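Local coordinates for serine-rich secreted cell wall anchored (LPXTG-motif ) protein (Lactobacillus reuteri ATCC 53608, PDB 5NXK) that probably acts as a cell-surface adhesin of a gut bacterium, presenting a beta-solenoid binding region that takes part in microbe-host interactions, at residues S85-V90 with L112-T117; I61-R66 with V90-N95; A162-N167 with W189-V194; V97-Y102 with V121-L126. One frame throughout, in Å; residues are numbered along the deposited sequence.

Contact 1: residues S85-V90 with L112-T117; sequences SKYGFV and LVWSKT
W114 reaches back along the 85-88 turn, and almost the whole indole gathers round the CD1 edge of Y87. CG lies anti to the backbone N (chi1 -176°), which sends the indole toward the turn. CB rests 3.3 Å from Y87 O, and CG comes next, near the CA of Y87. On the pyrrole side CD1 lies loosely between K86 O and Y87 CD1. Where the two rings of the indole fuse, W114 CD2 lies 3.5 Å from Y87 CD1, which hangs over the centre of the indole face; NE1, CE2 and CE3 meet that same Y87 atom. Further out, W114 CZ2 meets Y87 CE1 at 3.9 Å. The phenol therefore stands edge-on in a T-shaped stack, its plane at 81° to the indole. W114 also stacks with the ring of Y164.

This is an aromatic cluster running across successive coils of a beta-solenoid, where the loop leading into strand 90-92 folds over the following coil. The loop is a type I turn whose first residue also makes an ST turn, S85 OG accepting from Y87 N at 2.9 Å. Beyond it G88 has a positive phi (84°) and brings its CA to 3.4 Å from L112 O, so that the two backbones lie tightly together there. L112 O accepts from F89 N at 2.8 Å, with the donor well above the carbonyl plane. W114 N closes on V90 O at 3.0 Å almost along the C=O axis, while the buried V90 N and K86 O have no partner in the model.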
loop_
_atom_site.group_PDB
_atom_site.type_symbol
_atom_site.label_atom_id
_atom_site.label_comp_id
_atom_site.label_asym_id
_atom_site.label_seq_id
_atom_site.Cartn_x
_atom_site.Cartn_y
_atom_site.Cartn_z
ATOM N N SER A 85 -13.643 5.373 -0.105
ATOM C CA SER A 85 -13.074 6.097 1.024
ATOM C C SER A 85 -11.647 6.542 0.778
ATOM O O SER A 85 -10.822 5.778 0.274
ATOM C CB SER A 85 -13.109 5.238 2.284
ATOM O OG SER A 85 -12.534 5.946 3.371
ATOM N N LYS A 86 -11.346 7.776 1.174
ATOM C CA LYS A 86 -9.976 8.244 1.116
ATOM C C LYS A 86 -9.112 7.496 2.131
ATOM O O LYS A 86 -7.885 7.573 2.072
ATOM C CB LYS A 86 -9.918 9.764 1.316
ATOM C CG LYS A 86 -10.199 10.273 2.726
ATOM C CD LYS A 86 -10.031 11.790 2.739
ATOM C CE LYS A 86 -11.273 12.462 2.157
ATOM N NZ LYS A 86 -11.313 13.936 2.360
ATOM N N TYR A 87 -9.752 6.755 3.042
ATOM C CA TYR A 87 -9.016 5.959 4.036
ATOM C C TYR A 87 -8.898 4.476 3.665
ATOM O O TYR A 87 -8.604 3.642 4.517
ATOM C CB TYR A 87 -9.647 6.113 5.432
ATOM C CG TYR A 87 -9.564 7.548 5.905
ATOM C CD1 TYR A 87 -8.329 8.128 6.143
ATOM C CD2 TYR A 87 -10.706 8.340 6.048
ATOM C CE1 TYR A 87 -8.218 9.444 6.549
ATOM C CE2 TYR A 87 -10.606 9.665 6.450
ATOM C CZ TYR A 87 -9.359 10.209 6.697
ATOM O OH TYR A 87 -9.218 11.515 7.100
ATOM N N GLY A 88 -9.096 4.167 2.387
ATOM C CA GLY A 88 -8.761 2.855 1.855
ATOM C C GLY A 88 -9.826 1.805 2.068
ATOM O O GLY A 88 -10.772 2.029 2.830
ATOM N N PHE A 89 -9.690 0.673 1.376
ATOM C CA PHE A 89 -10.527 -0.480 1.660
ATOM C C PHE A 89 -10.233 -0.951 3.055
ATOM O O PHE A 89 -11.150 -1.234 3.829
ATOM C CB PHE A 89 -10.304 -1.633 0.679
ATOM C CG PHE A 89 -11.254 -2.786 0.900
ATOM C CD1 PHE A 89 -12.560 -2.734 0.402
ATOM C CD2 PHE A 89 -10.863 -3.902 1.623
ATOM C CE1 PHE A 89 -13.454 -3.789 0.624
ATOM C CE2 PHE A 89 -11.748 -4.959 1.844
ATOM C CZ PHE A 89 -13.042 -4.904 1.346
ATOM N N VAL A 90 -8.944 -1.064 3.367
ATOM C CA VAL A 90 -8.525 -1.268 4.747
ATOM C C VAL A 90 -7.846 -0.018 5.297
ATOM O O VAL A 90 -6.952 0.586 4.669
ATOM C CB VAL A 90 -7.566 -2.450 4.925
ATOM C CG1 VAL A 90 -7.383 -2.726 6.421
ATOM C CG2 VAL A 90 -8.111 -3.686 4.224
ATOM N N LEU A 112 -6.205 3.150 -1.781
ATOM C CA LEU A 112 -6.670 1.763 -1.614
ATOM C C LEU A 112 -6.423 1.192 -0.222
ATOM O O LEU A 112 -7.171 0.321 0.246
ATOM C CB LEU A 112 -6.035 0.826 -2.645
ATOM C CG LEU A 112 -6.347 0.966 -4.146
ATOM C CD1 LEU A 112 -6.064 2.351 -4.692
ATOM C CD2 LEU A 112 -5.546 -0.072 -4.909
ATOM N N VAL A 113 -5.360 1.652 0.423
ATOM C CA VAL A 113 -5.021 1.221 1.788
ATOM C C VAL A 113 -4.460 2.420 2.525
ATOM O O VAL A 113 -3.657 3.171 1.964
ATOM C CB VAL A 113 -3.977 0.072 1.825
ATOM C CG1 VAL A 113 -3.676 -0.335 3.278
ATOM C CG2 VAL A 113 -4.470 -1.124 1.035
ATOM N N TRP A 114 -4.883 2.611 3.772
ATOM C CA TRP A 114 -4.421 3.776 4.521
ATOM C C TRP A 114 -4.035 3.318 5.930
ATOM O O TRP A 114 -4.512 2.295 6.383
ATOM C CB TRP A 114 -5.512 4.858 4.549
ATOM C CG TRP A 114 -5.147 6.157 5.205
ATOM C CD1 TRP A 114 -4.672 7.288 4.591
ATOM C CD2 TRP A 114 -5.249 6.475 6.599
ATOM N NE1 TRP A 114 -4.449 8.281 5.524
ATOM C CE2 TRP A 114 -4.810 7.809 6.761
ATOM C CE3 TRP A 114 -5.662 5.761 7.727
ATOM C CZ2 TRP A 114 -4.769 8.434 8.008
ATOM C CZ3 TRP A 114 -5.631 6.388 8.962
ATOM C CH2 TRP A 114 -5.188 7.708 9.092
ATOM N N SER A 115 -3.176 4.064 6.608
ATOM C CA SER A 115 -2.731 3.671 7.944
ATOM C C SER A 115 -2.400 4.868 8.806
ATOM O O SER A 115 -2.107 5.955 8.296
ATOM C CB SER A 115 -1.503 2.755 7.837
ATOM O OG SER A 115 -0.376 3.495 7.390
ATOM N N LYS A 116 -2.463 4.667 10.118
ATOM C CA LYS A 116 -1.917 5.616 11.077
ATOM C C LYS A 116 -0.396 5.597 10.968
ATOM O O LYS A 116 0.207 4.528 10.874
ATOM C CB LYS A 116 -2.330 5.252 12.506
ATOM C CG LYS A 116 -3.677 5.795 12.971
ATOM C CD LYS A 116 -4.036 5.173 14.327
ATOM C CE LYS A 116 -5.376 5.666 14.857
ATOM N NZ LYS A 116 -5.654 7.077 14.502
ATOM N N THR A 117 0.225 6.771 10.965
ATOM C CA THR A 117 1.657 6.854 10.757
ATOM C C THR A 117 2.407 7.164 12.061
ATOM O O THR A 117 3.634 7.271 12.065
ATOM C CB THR A 117 1.975 7.914 9.704
ATOM O OG1 THR A 117 1.401 9.168 10.109
ATOM C CG2 THR A 117 1.371 7.498 8.366
#

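Contact 2: residues I61-R66 with V90-N95; sequences IILNNR and VNMSSN
Parallel pairing accounts for most of the polar backbone where 61-66 meets 90-95. I61 O receives N91 N at 2.9 Å, and N91 O receives L63 N at 2.8 Å, both donors arriving nearly along the C=O axis. L63 O then takes S93 N at 2.8 Å, a weak, bent bond. The same N-H also leans weakly back to N91 O, since M92 sits at the centre of an inverse gamma turn where the strand ends.

Past the strands, side chains take over some of the pairing. N65 N donates to S94 OG at 3.1 Å, and that hydroxyl is held in addition by D98 OD1. N95 N returns to N65 O at 2.9 Å. Beside it the amide of N95 continues the pattern by one step, ND2 reaching R66 O at 3.0 Å in a nearly straight bond (170°) that lies in the plane of the amide. N65 turns its own amide to the preceding coil, where ND2 donates to G39 O. On the face with I62, S93 OG gives its proton to N91 OD1 at a very short 2.5 Å, which holds the amide of N91 alongside CG2 of I62.

The other face is mainly apolar: CG of L63 crosses obliquely over CG1 of V90, 4.0 Å away. That side is covered by strands 71-77 and 97-102, through I72, L74 and V100. Within its own parallel sheet the pair 61-63 and 90-92 lies between strand 34-36 and strand 113-115.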
loop_
_atom_site.group_PDB
_atom_site.type_symbol
_atom_site.label_atom_id
_atom_site.label_comp_id
_atom_site.label_asym_id
_atom_site.label_seq_id
_atom_site.Cartn_x
_atom_site.Cartn_y
_atom_site.Cartn_z
ATOM N N ILE A 61 -13.028 -1.797 5.737
ATOM C CA ILE A 61 -12.649 -2.429 6.993
ATOM C C ILE A 61 -11.727 -1.490 7.758
ATOM O O ILE A 61 -10.726 -1.025 7.218
ATOM C CB ILE A 61 -11.960 -3.779 6.756
ATOM C CG1 ILE A 61 -12.934 -4.739 6.083
ATOM C CG2 ILE A 61 -11.420 -4.351 8.068
ATOM C CD1 ILE A 61 -12.331 -6.065 5.700
ATOM N N ILE A 62 -12.072 -1.204 9.010
ATOM C CA ILE A 62 -11.240 -0.375 9.858
ATOM C C ILE A 62 -10.643 -1.183 11.004
ATOM O O ILE A 62 -11.369 -1.683 11.848
ATOM C CB ILE A 62 -12.031 0.796 10.452
ATOM C CG1 ILE A 62 -12.793 1.544 9.349
ATOM C CG2 ILE A 62 -11.103 1.702 11.269
ATOM C CD1 ILE A 62 -13.602 2.719 9.847
ATOM N N LEU A 63 -9.320 -1.297 11.022
ATOM C CA LEU A 63 -8.589 -1.921 12.123
ATOM C C LEU A 63 -8.385 -0.825 13.153
ATOM O O LEU A 63 -7.851 0.239 12.831
ATOM C CB LEU A 63 -7.249 -2.490 11.647
ATOM C CG LEU A 63 -7.296 -3.384 10.395
ATOM C CD1 LEU A 63 -5.913 -3.952 10.059
ATOM C CD2 LEU A 63 -8.318 -4.504 10.539
ATOM N N ASN A 64 -8.843 -1.043 14.379
ATOM C CA ASN A 64 -8.842 0.049 15.344
ATOM C C ASN A 64 -8.651 -0.387 16.797
ATOM O O ASN A 64 -9.312 0.141 17.691
ATOM C CB ASN A 64 -10.146 0.846 15.195
ATOM C CG ASN A 64 -9.991 2.310 15.583
ATOM O OD1 ASN A 64 -8.916 2.755 15.994
ATOM N ND2 ASN A 64 -11.065 3.074 15.423
ATOM N N ASN A 65 -7.756 -1.346 17.033
ATOM C CA ASN A 65 -7.411 -1.714 18.408
ATOM C C ASN A 65 -6.894 -0.499 19.153
ATOM O O ASN A 65 -6.140 0.310 18.606
ATOM C CB ASN A 65 -6.378 -2.841 18.430
ATOM C CG ASN A 65 -7.011 -4.201 18.236
ATOM O OD1 ASN A 65 -8.189 -4.386 18.532
ATOM N ND2 ASN A 65 -6.236 -5.163 17.748
ATOM N N ARG A 66 -7.283 -0.378 20.416
ATOM C CA ARG A 66 -6.879 0.778 21.199
ATOM C C ARG A 66 -5.599 0.469 21.965
ATOM O O ARG A 66 -4.795 1.370 22.244
ATOM C CB ARG A 66 -8.016 1.196 22.134
ATOM C CG ARG A 66 -7.801 2.495 22.891
ATOM C CD ARG A 66 -8.647 2.543 24.131
ATOM N NE ARG A 66 -7.974 3.203 25.257
ATOM C CZ ARG A 66 -7.081 2.632 26.063
ATOM N NH1 ARG A 66 -6.688 1.402 25.812
ATOM N NH2 ARG A 66 -6.498 3.333 27.039
ATOM N N VAL A 90 -8.944 -1.064 3.367
ATOM C CA VAL A 90 -8.525 -1.268 4.747
ATOM C C VAL A 90 -7.846 -0.018 5.297
ATOM O O VAL A 90 -6.952 0.586 4.669
ATOM C CB VAL A 90 -7.566 -2.450 4.925
ATOM C CG1 VAL A 90 -7.383 -2.726 6.421
ATOM C CG2 VAL A 90 -8.111 -3.686 4.224
ATOM N N ASN A 91 -8.308 0.348 6.485
ATOM C CA ASN A 91 -7.815 1.482 7.239
ATOM C C ASN A 91 -7.136 0.910 8.464
ATOM O O ASN A 91 -7.796 0.428 9.372
ATOM C CB ASN A 91 -8.969 2.423 7.614
ATOM C CG ASN A 91 -8.554 3.537 8.567
ATOM O OD1 ASN A 91 -7.448 3.540 9.106
ATOM N ND2 ASN A 91 -9.456 4.497 8.777
ATOM N N MET A 92 -5.811 0.980 8.472
ATOM C CA MET A 92 -4.963 0.363 9.482
ATOM C C MET A 92 -4.777 1.366 10.601
ATOM O O MET A 92 -3.756 2.053 10.672
ATOM C CB MET A 92 -3.620 -0.032 8.853
ATOM C CG MET A 92 -3.795 -1.012 7.685
ATOM S SD MET A 92 -2.274 -1.365 6.743
ATOM C CE MET A 92 -1.440 -2.420 7.914
ATOM N N SER A 93 -5.787 1.471 11.458
ATOM C CA SER A 93 -5.807 2.514 12.475
ATOM C C SER A 93 -5.617 2.011 13.910
ATOM O O SER A 93 -5.947 2.722 14.855
ATOM C CB SER A 93 -7.130 3.290 12.382
ATOM O OG SER A 93 -7.058 4.312 11.402
ATOM N N SER A 94 -5.095 0.802 14.093
ATOM C CA SER A 94 -4.797 0.360 15.461
ATOM C C SER A 94 -3.661 1.156 16.061
ATOM O O SER A 94 -2.807 1.673 15.343
ATOM C CB SER A 94 -4.438 -1.121 15.505
ATOM O OG SER A 94 -5.482 -1.903 14.955
ATOM N N ASN A 95 -3.645 1.260 17.385
ATOM C CA ASN A 95 -2.502 1.863 18.050
ATOM C C ASN A 95 -1.283 0.936 18.004
ATOM O O ASN A 95 -0.145 1.404 18.043
ATOM C CB ASN A 95 -2.874 2.279 19.471
ATOM C CG ASN A 95 -3.635 3.604 19.494
ATOM O OD1 ASN A 95 -3.400 4.479 18.650
ATOM N ND2 ASN A 95 -4.565 3.746 20.436
#

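Contact 3: residues A162-N167 with W189-V194; sequences ALYVSN and WLLTAV
The two backbones run roughly parallel, their touching parts 32° apart, and are joined by a nearly straight bond from W189 N to L163 O (2.8 Å) and a weak, bent one from V165 N to W189 O (3.2 Å). Next along, a side chain substitutes for the main chain: the hydroxyl of S166, anti to its own backbone N, donates to L191 O at 2.7 Å from somewhat above the carbonyl plane.

On one side of this seam Y164 and W189 lie side by side, both with CG anti to the backbone N (chi1 -168° for Y164). The phenol presents its edge to the indole, planes at 84°, so the pair is T-shaped. Y164 CE1 stands 3.9 Å from W189 CD2, displaced toward the rim of the indole face rather than over its centre. The phenol runs on past the indole until Y164 OH touches the methyl CD2 of L191 at 3.6 Å. The indole's NE1 is fixed by D226 OD2 of the next coil. On the other side L190 packs tightly on the backbone, its CB 3.2 Å from V165 O.

N167 crosses T192 at about a right angle, ND2 lying 3.5 Å from CG2 of T192. Its amide is gripped at both ends by main chain, OD1 by K122 N and ND2 by I200 O, thus linking the coils before and after it. Such piling of aromatic residues from coil to coil, together with a buried asparagine bonded to the main chain of neighbouring coils, is consistent with a parallel beta-solenoid, the fold of this adhesin.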
loop_
_atom_site.group_PDB
_atom_site.type_symbol
_atom_site.label_atom_id
_atom_site.label_comp_id
_atom_site.label_asym_id
_atom_site.label_seq_id
_atom_site.Cartn_x
_atom_site.Cartn_y
_atom_site.Cartn_z
ATOM N N ALA A 162 -1.982 6.519 -3.732
ATOM C CA ALA A 162 -2.759 5.278 -3.849
ATOM C C ALA A 162 -2.624 4.390 -2.618
ATOM O O ALA A 162 -3.548 3.665 -2.267
ATOM C CB ALA A 162 -2.334 4.513 -5.078
ATOM N N LEU A 163 -1.454 4.426 -1.984
ATOM C CA LEU A 163 -1.180 3.574 -0.826
ATOM C C LEU A 163 -0.462 4.398 0.237
ATOM O O LEU A 163 0.619 4.939 -0.013
ATOM C CB LEU A 163 -0.324 2.364 -1.222
ATOM C CG LEU A 163 -0.918 1.333 -2.185
ATOM C CD1 LEU A 163 0.145 0.334 -2.638
ATOM C CD2 LEU A 163 -2.102 0.583 -1.558
ATOM N N TYR A 164 -1.054 4.488 1.426
ATOM C CA TYR A 164 -0.452 5.264 2.508
ATOM C C TYR A 164 -0.230 4.311 3.673
ATOM O O TYR A 164 -1.029 4.239 4.611
ATOM C CB TYR A 164 -1.356 6.435 2.891
ATOM C CG TYR A 164 -0.754 7.490 3.782
ATOM C CD1 TYR A 164 0.233 8.350 3.300
ATOM C CD2 TYR A 164 -1.200 7.663 5.098
ATOM C CE1 TYR A 164 0.771 9.335 4.097
ATOM C CE2 TYR A 164 -0.668 8.664 5.911
ATOM C CZ TYR A 164 0.315 9.493 5.400
ATOM O OH TYR A 164 0.867 10.490 6.171
ATOM N N VAL A 165 0.874 3.577 3.587
ATOM C CA VAL A 165 1.176 2.491 4.502
ATOM C C VAL A 165 2.439 2.884 5.240
ATOM O O VAL A 165 3.490 3.074 4.626
ATOM C CB VAL A 165 1.390 1.159 3.760
ATOM C CG1 VAL A 165 1.793 0.051 4.743
ATOM C CG2 VAL A 165 0.140 0.780 2.963
ATOM N N SER A 166 2.345 3.006 6.557
ATOM C CA SER A 166 3.403 3.691 7.281
ATOM C C SER A 166 4.780 3.033 7.156
ATOM O O SER A 166 5.778 3.718 6.896
ATOM C CB SER A 166 3.018 3.809 8.758
ATOM O OG SER A 166 3.947 4.635 9.433
ATOM N N ASN A 167 4.853 1.719 7.353
ATOM C CA ASN A 167 6.169 1.105 7.586
ATOM C C ASN A 167 6.697 0.139 6.548
ATOM O O ASN A 167 7.908 0.095 6.312
ATOM C CB ASN A 167 6.167 0.389 8.932
ATOM C CG ASN A 167 5.777 1.310 10.051
ATOM O OD1 ASN A 167 4.670 1.210 10.574
ATOM N ND2 ASN A 167 6.659 2.249 10.394
ATOM N N TRP A 189 3.174 5.694 -0.701
ATOM C CA TRP A 189 3.687 6.695 0.212
ATOM C C TRP A 189 3.812 6.068 1.590
ATOM O O TRP A 189 2.810 5.749 2.224
ATOM C CB TRP A 189 2.764 7.924 0.274
ATOM C CG TRP A 189 3.382 9.111 0.951
ATOM C CD1 TRP A 189 4.591 9.158 1.584
ATOM C CD2 TRP A 189 2.841 10.441 1.027
ATOM N NE1 TRP A 189 4.829 10.421 2.055
ATOM C CE2 TRP A 189 3.775 11.228 1.725
ATOM C CE3 TRP A 189 1.655 11.035 0.577
ATOM C CZ2 TRP A 189 3.561 12.584 1.986
ATOM C CZ3 TRP A 189 1.450 12.382 0.833
ATOM C CH2 TRP A 189 2.395 13.141 1.529
ATOM N N LEU A 190 5.049 5.896 2.042
ATOM C CA LEU A 190 5.319 5.309 3.346
ATOM C C LEU A 190 5.936 6.397 4.205
ATOM O O LEU A 190 7.029 6.886 3.918
ATOM C CB LEU A 190 6.246 4.099 3.247
ATOM C CG LEU A 190 5.781 2.894 2.412
ATOM C CD1 LEU A 190 6.103 3.066 0.926
ATOM C CD2 LEU A 190 6.363 1.582 2.954
ATOM N N LEU A 191 5.210 6.781 5.247
ATOM C CA LEU A 191 5.591 7.897 6.104
ATOM C C LEU A 191 5.497 7.478 7.571
ATOM O O LEU A 191 4.564 6.774 7.958
ATOM C CB LEU A 191 4.679 9.110 5.829
ATOM C CG LEU A 191 4.879 10.426 6.598
ATOM C CD1 LEU A 191 4.553 11.634 5.694
ATOM C CD2 LEU A 191 4.029 10.464 7.889
ATOM N N THR A 192 6.452 7.900 8.388
ATOM C CA THR A 192 6.279 7.776 9.832
ATOM C C THR A 192 6.288 9.171 10.434
ATOM O O THR A 192 6.964 10.064 9.949
ATOM C CB THR A 192 7.375 6.908 10.496
ATOM O OG1 THR A 192 8.625 7.617 10.475
ATOM C CG2 THR A 192 7.549 5.586 9.744
ATOM N N ALA A 193 5.597 9.324 11.548
ATOM C CA ALA A 193 5.513 10.601 12.232
ATOM C C ALA A 193 6.140 10.398 13.599
ATOM O O ALA A 193 6.406 9.268 13.990
ATOM C CB ALA A 193 4.069 11.069 12.351
ATOM N N VAL A 194 6.372 11.489 14.315
ATOM C CA VAL A 194 7.121 11.454 15.564
ATOM C C VAL A 194 6.692 10.366 16.541
ATOM O O VAL A 194 7.552 9.676 17.075
ATOM C CB VAL A 194 7.048 12.827 16.265
ATOM C CG1 VAL A 194 7.604 12.747 17.681
ATOM C CG2 VAL A 194 7.796 13.867 15.438
#

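Contact 4: residues V97-Y102 with V121-L126; sequences VDTVTY and VKTLNL
The carboxylate of D98 is approached from above its plane: K122 NZ stands 59° out of it, 2.7 Å from D98 OD2, in a salt bridge. At the far end of the pairing the ring of Y102 has CD2 of L126 placed obliquely to it, that methyl lying 4.0 Å from Y102 CB, while F89 and V90 of another wall also touch this tyrosine. Both flat groups belong to the inner face of a long parallel sheet in a pectate lyase-like beta-solenoid, whose strands 97-102 and 122-126 come from successive coils and run 12° apart.

Between them V100 CG1 crosses L124 CD1 at 3.8 Å, giving an apolar middle to a row with a buried ion pair at one end. The lysine reaches its partner by bending at chi2 (-59°), and NZ is held further by S94 O and G96 O; OD1 of D98 is bound by S94 OG. Three acceptors around one ammonium would be expected to keep it charged despite its burial.

Backbone bonds connect the strands regularly, the straightest from V100 N to T123 O at 2.8 Å. On the outer face the amide of N125 reaches obliquely across, ND2 lying 3.3 Å from T101 OG1 in a weak bond and 3.6 Å from CG2 of T99. Its OD1 is taken by N170 of the next strand. T99 and T123 stand side by side, and one water bridges T99 OG1 and T123 OG1 at 2.7 Å from each while donating to V121 O.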
loop_
_atom_site.group_PDB
_atom_site.type_symbol
_atom_site.label_atom_id
_atom_site.label_comp_id
_atom_site.label_asym_id
_atom_site.label_seq_id
_atom_site.Cartn_x
_atom_site.Cartn_y
_atom_site.Cartn_z
ATOM N N VAL A 97 0.194 -3.091 16.289
ATOM C CA VAL A 97 0.592 -3.673 15.009
ATOM C C VAL A 97 -0.605 -4.126 14.157
ATOM O O VAL A 97 -1.452 -4.903 14.623
ATOM C CB VAL A 97 1.538 -4.886 15.234
ATOM C CG1 VAL A 97 1.859 -5.582 13.910
ATOM C CG2 VAL A 97 2.820 -4.439 15.939
ATOM N N ASP A 98 -0.654 -3.633 12.914
ATOM C CA ASP A 98 -1.586 -4.104 11.884
ATOM C C ASP A 98 -0.775 -4.606 10.701
ATOM O O ASP A 98 0.125 -3.910 10.217
ATOM C CB ASP A 98 -2.507 -2.996 11.367
ATOM C CG ASP A 98 -3.472 -2.489 12.405
ATOM O OD1 ASP A 98 -4.007 -3.302 13.183
ATOM O OD2 ASP A 98 -3.689 -1.262 12.427
ATOM N N THR A 99 -1.114 -5.789 10.222
ATOM C CA THR A 99 -0.506 -6.353 9.034
ATOM C C THR A 99 -1.623 -6.779 8.091
ATOM O O THR A 99 -2.532 -7.485 8.507
ATOM C CB THR A 99 0.395 -7.541 9.392
ATOM O OG1 THR A 99 1.447 -7.079 10.257
ATOM C CG2 THR A 99 1.002 -8.158 8.136
ATOM N N VAL A 100 -1.571 -6.305 6.844
ATOM C CA VAL A 100 -2.559 -6.641 5.827
ATOM C C VAL A 100 -1.849 -7.369 4.687
ATOM O O VAL A 100 -0.771 -6.952 4.212
ATOM C CB VAL A 100 -3.281 -5.384 5.276
ATOM C CG1 VAL A 100 -4.201 -5.756 4.116
ATOM C CG2 VAL A 100 -4.055 -4.656 6.392
ATOM N N THR A 101 -2.437 -8.470 4.253
ATOM C CA THR A 101 -1.892 -9.240 3.153
ATOM C C THR A 101 -2.939 -9.388 2.067
ATOM O O THR A 101 -4.046 -9.858 2.328
ATOM C CB THR A 101 -1.425 -10.626 3.630
ATOM O OG1 THR A 101 -0.375 -10.451 4.577
ATOM C CG2 THR A 101 -0.913 -11.475 2.462
ATOM N N TYR A 102 -2.598 -8.951 0.860
ATOM C CA TYR A 102 -3.434 -9.169 -0.315
ATOM C C TYR A 102 -2.801 -10.261 -1.153
ATOM O O TYR A 102 -1.672 -10.111 -1.610
ATOM C CB TYR A 102 -3.562 -7.906 -1.168
ATOM C CG TYR A 102 -4.507 -6.831 -0.674
ATOM C CD1 TYR A 102 -5.269 -6.994 0.478
ATOM C CD2 TYR A 102 -4.629 -5.635 -1.379
ATOM C CE1 TYR A 102 -6.146 -5.989 0.907
ATOM C CE2 TYR A 102 -5.485 -4.636 -0.962
ATOM C CZ TYR A 102 -6.240 -4.819 0.183
ATOM O OH TYR A 102 -7.079 -3.808 0.582
ATOM N N VAL A 121 3.639 -0.794 14.095
ATOM C CA VAL A 121 4.141 -1.154 12.763
ATOM C C VAL A 121 3.008 -1.518 11.824
ATOM O O VAL A 121 2.205 -2.406 12.123
ATOM C CB VAL A 121 5.145 -2.329 12.840
ATOM C CG1 VAL A 121 5.591 -2.762 11.442
ATOM C CG2 VAL A 121 6.346 -1.938 13.699
ATOM N N LYS A 122 2.956 -0.815 10.687
ATOM C CA LYS A 122 1.947 -1.048 9.653
ATOM C C LYS A 122 2.572 -1.654 8.400
ATOM O O LYS A 122 3.430 -1.033 7.753
ATOM C CB LYS A 122 1.229 0.253 9.291
ATOM C CG LYS A 122 0.766 1.054 10.495
ATOM C CD LYS A 122 -0.190 0.232 11.355
ATOM C CE LYS A 122 -0.931 1.122 12.374
ATOM N NZ LYS A 122 -1.671 0.289 13.368
ATOM N N THR A 123 2.108 -2.850 8.062
ATOM C CA THR A 123 2.665 -3.632 6.974
ATOM C C THR A 123 1.597 -4.070 5.969
ATOM O O THR A 123 0.551 -4.600 6.351
ATOM C CB THR A 123 3.383 -4.895 7.524
ATOM O OG1 THR A 123 4.368 -4.504 8.494
ATOM C CG2 THR A 123 4.061 -5.664 6.402
ATOM N N LEU A 124 1.886 -3.872 4.686
ATOM C CA LEU A 124 1.069 -4.412 3.607
ATOM C C LEU A 124 1.885 -5.405 2.799
ATOM O O LEU A 124 2.897 -5.046 2.186
ATOM C CB LEU A 124 0.552 -3.298 2.696
ATOM C CG LEU A 124 -0.192 -3.741 1.427
ATOM C CD1 LEU A 124 -1.506 -4.447 1.799
ATOM C CD2 LEU A 124 -0.470 -2.545 0.526
ATOM N N ASN A 125 1.446 -6.657 2.786
ATOM C CA ASN A 125 2.109 -7.663 1.969
ATOM C C ASN A 125 1.293 -7.890 0.700
ATOM O O ASN A 125 0.064 -7.986 0.751
ATOM C CB ASN A 125 2.286 -8.972 2.745
ATOM C CG ASN A 125 3.157 -8.802 3.965
ATOM O OD1 ASN A 125 4.276 -8.302 3.873
ATOM N ND2 ASN A 125 2.648 -9.204 5.124
ATOM N N LEU A 126 1.978 -7.944 -0.439
ATOM C CA LEU A 126 1.327 -8.120 -1.720
ATOM C C LEU A 126 1.841 -9.420 -2.317
ATOM O O LEU A 126 3.035 -9.555 -2.599
ATOM C CB LEU A 126 1.594 -6.927 -2.651
ATOM C CG LEU A 126 1.129 -5.574 -2.104
ATOM C CD1 LEU A 126 1.497 -4.446 -3.062
ATOM C CD2 LEU A 126 -0.386 -5.591 -1.825
HETATM O O HOH W 1 2.941 -4.912 10.795
#

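Two walls of one solenoid are sampled in neighbouring coils. Contacts 2 and 1 are consecutive steps across the sheet containing strands 61-63, 90-92 and 113-115; they share V90, with centres 9 Å apart. Contact 3, its centre about 10 Å from that of contact 1, carries the same wall on from strand 163-164 to strand 186-191, across the loosely bonded join between the two sheets. Contact 4 belongs to the long sheet of strands 97-102 and 122-127. Its centre is 11 to 12 Å from those of the others. Along the chain, contacts 2 and 1 interleave, as do 1 and 4, and contact 3 comes last. Such interleaving reflects the solenoid's topology, each coil pairing with its neighbours, which gives the adhesin its elongated shape.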